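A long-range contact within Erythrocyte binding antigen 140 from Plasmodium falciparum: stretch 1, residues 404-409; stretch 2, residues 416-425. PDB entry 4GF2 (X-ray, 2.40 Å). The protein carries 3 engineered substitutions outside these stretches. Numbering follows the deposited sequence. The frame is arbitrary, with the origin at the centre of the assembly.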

# COMPACT_ATOMS: atom_id res chain seq x y z
N ASP A 404 -4.88 -20.87 -2.71
CA ASP A 404 -4.90 -21.84 -1.62
C ASP A 404 -3.89 -21.49 -0.54
O ASP A 404 -4.09 -21.81 0.64
CB ASP A 404 -4.62 -23.24 -2.15
CG ASP A 404 -5.88 -23.97 -2.56
OD1 ASP A 404 -6.83 -23.98 -1.76
OD2 ASP A 404 -5.92 -24.52 -3.68
N ILE A 405 -2.80 -20.84 -0.93
CA ILE A 405 -1.75 -20.47 0.00
C ILE A 405 -2.19 -19.28 0.84
O ILE A 405 -2.00 -19.26 2.06
CB ILE A 405 -0.43 -20.16 -0.75
CG1 ILE A 405 0.21 -21.47 -1.23
CG2 ILE A 405 0.54 -19.41 0.14
CD1 ILE A 405 1.39 -21.28 -2.14
N ILE A 406 -2.81 -18.30 0.19
CA ILE A 406 -3.34 -17.13 0.87
C ILE A 406 -4.53 -17.49 1.76
O ILE A 406 -4.66 -16.99 2.88
CB ILE A 406 -3.81 -16.06 -0.14
CG1 ILE A 406 -2.64 -15.56 -0.98
CG2 ILE A 406 -4.49 -14.91 0.58
CD1 ILE A 406 -1.49 -14.98 -0.18
N LYS A 407 -5.40 -18.36 1.27
CA LYS A 407 -6.56 -18.79 2.03
C LYS A 407 -6.16 -19.67 3.21
O LYS A 407 -6.89 -19.80 4.19
CB LYS A 407 -7.56 -19.53 1.13
CG LYS A 407 -8.33 -18.62 0.17
CD LYS A 407 -9.22 -19.41 -0.78
CE LYS A 407 -10.24 -20.25 -0.03
NZ LYS A 407 -11.24 -20.89 -0.93
N GLY A 408 -4.98 -20.29 3.11
CA GLY A 408 -4.50 -21.18 4.15
C GLY A 408 -4.99 -22.61 3.97
O GLY A 408 -4.93 -23.41 4.90
N SER A 409 -5.49 -22.92 2.78
CA SER A 409 -6.00 -24.26 2.51
C SER A 409 -4.98 -25.09 1.75
O SER A 409 -5.18 -26.29 1.53
CB SER A 409 -7.30 -24.18 1.71
OG SER A 409 -7.09 -23.53 0.48
N TYR A 416 7.87 -21.18 2.75
CA TYR A 416 7.54 -19.87 2.19
C TYR A 416 6.05 -19.64 2.07
O TYR A 416 5.57 -18.53 2.30
CB TYR A 416 8.24 -19.67 0.85
CG TYR A 416 9.74 -19.66 0.99
CD1 TYR A 416 10.41 -18.52 1.40
CD2 TYR A 416 10.48 -20.81 0.73
CE1 TYR A 416 11.80 -18.52 1.54
CE2 TYR A 416 11.85 -20.81 0.86
CZ TYR A 416 12.50 -19.68 1.27
OH TYR A 416 13.87 -19.70 1.39
N GLY A 417 5.31 -20.69 1.73
CA GLY A 417 3.86 -20.62 1.74
C GLY A 417 3.34 -20.24 3.12
O GLY A 417 2.56 -19.30 3.25
N LYS A 418 3.77 -20.97 4.14
CA LYS A 418 3.34 -20.72 5.52
C LYS A 418 3.56 -19.27 5.93
O LYS A 418 2.67 -18.64 6.50
CB LYS A 418 4.10 -21.62 6.49
CG LYS A 418 3.39 -22.89 6.88
CD LYS A 418 3.13 -22.93 8.39
CE LYS A 418 3.03 -24.35 8.91
NZ LYS A 418 2.78 -24.39 10.38
N LYS A 419 4.75 -18.76 5.66
CA LYS A 419 5.07 -17.39 6.03
C LYS A 419 4.21 -16.39 5.28
O LYS A 419 3.90 -15.31 5.78
CB LYS A 419 6.55 -17.10 5.82
CG LYS A 419 7.41 -17.80 6.85
CD LYS A 419 8.80 -17.20 6.94
CE LYS A 419 9.58 -17.82 8.09
NZ LYS A 419 8.89 -17.66 9.40
N MET A 420 3.80 -16.75 4.07
CA MET A 420 2.91 -15.91 3.29
C MET A 420 1.57 -15.82 4.01
O MET A 420 0.99 -14.74 4.16
CB MET A 420 2.73 -16.48 1.88
CG MET A 420 2.15 -15.51 0.89
SD MET A 420 3.18 -14.04 0.71
CE MET A 420 2.14 -13.02 -0.33
N GLU A 421 1.08 -16.96 4.47
CA GLU A 421 -0.20 -17.04 5.17
C GLU A 421 -0.15 -16.29 6.49
O GLU A 421 -1.03 -15.50 6.81
CB GLU A 421 -0.56 -18.50 5.42
CG GLU A 421 -1.84 -18.70 6.20
CD GLU A 421 -2.08 -20.15 6.56
OE1 GLU A 421 -1.38 -21.01 6.00
OE2 GLU A 421 -2.96 -20.42 7.40
N GLU A 422 0.90 -16.55 7.26
CA GLU A 422 1.03 -15.96 8.59
C GLU A 422 1.22 -14.45 8.50
O GLU A 422 0.79 -13.71 9.37
CB GLU A 422 2.20 -16.60 9.33
CG GLU A 422 1.99 -18.08 9.63
CD GLU A 422 3.23 -18.75 10.18
OE1 GLU A 422 4.34 -18.23 9.95
OE2 GLU A 422 3.09 -19.80 10.86
N ASN A 423 1.86 -13.99 7.43
CA ASN A 423 2.10 -12.56 7.28
C ASN A 423 0.85 -11.81 6.86
O ASN A 423 0.76 -10.59 7.04
CB ASN A 423 3.27 -12.31 6.34
CG ASN A 423 4.60 -12.52 7.02
OD1 ASN A 423 4.70 -12.38 8.23
ND2 ASN A 423 5.62 -12.85 6.25
N LEU A 424 -0.12 -12.53 6.30
CA LEU A 424 -1.42 -11.94 6.04
C LEU A 424 -2.22 -11.87 7.34
O LEU A 424 -2.99 -10.93 7.55
CB LEU A 424 -2.19 -12.76 5.00
CG LEU A 424 -3.57 -12.20 4.67
CD1 LEU A 424 -3.50 -10.71 4.38
CD2 LEU A 424 -4.15 -12.95 3.48
N ASN A 425 -2.02 -12.86 8.21
CA ASN A 425 -2.60 -12.81 9.54
C ASN A 425 -2.10 -11.58 10.28
O ASN A 425 -2.86 -10.93 10.99
CB ASN A 425 -2.26 -14.07 10.34
CG ASN A 425 -2.96 -15.31 9.81
OD1 ASN A 425 -3.92 -15.22 9.04
ND2 ASN A 425 -2.50 -16.48 10.24
O HOH W 1 -0.95 -21.51 3.31
O HOH W 2 -4.36 -22.54 7.92

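The last part of one helix and the turn that follows it pack against a second helix, which spans the whole of residues 416-425, burying 324 Å² in total. No direct hydrogen bond crosses the contact; it rests on apolar packing and on two bridging waters.

Ile406 is covered most. Its CA-to-CB bond points away from the second helix, but the branched side chain, with chi1 and chi2 both m, still reaches it: CD1 lies 3.8 Å from Met420 CG, and CG2 lies 3.5 Å from Leu424 CD2. Met420 and Leu424, one helical turn apart, both direct their CA-to-CB bonds toward the first stretch and so both present apolar atoms to this isoleucine.

The CA-to-CB bond of Ile405, also buried, points sideways, and CG2 lies 4.1 Å from Met420 CB and 3.7 Å from the backbone O of Gly417. That carbonyl is already engaged within its own helix, accepting from Glu421 N at 3.0 Å. The CA atoms of Ile405 and Gly417 are 5.9 Å apart, and those of Ile406 and Glu421 are 5.3 Å apart.

Glu421 supplies the polar border. Its extended side chain, chi1 and chi2 both t, runs alongside the helix end, with CB 3.7 Å from Ile405 O and CD 3.6 Å from Gly408 CA. Each carboxylate oxygen receives a hydrogen bond from a water that also donates to a backbone carbonyl: water 1 lies 2.8 Å from both Glu421 OE1 and Ile405 O, while water 2 lies 2.6 Å from Glu421 OE2 and 3.2 Å from Gly408 O. The acid is thus linked to the first stretch through solvent. Gly408 leaves the helix with positive phi, where a CB would press against the preceding carbonyl and would also sit only 2.7 Å from Glu421 OE2; glycine satisfies both constraints.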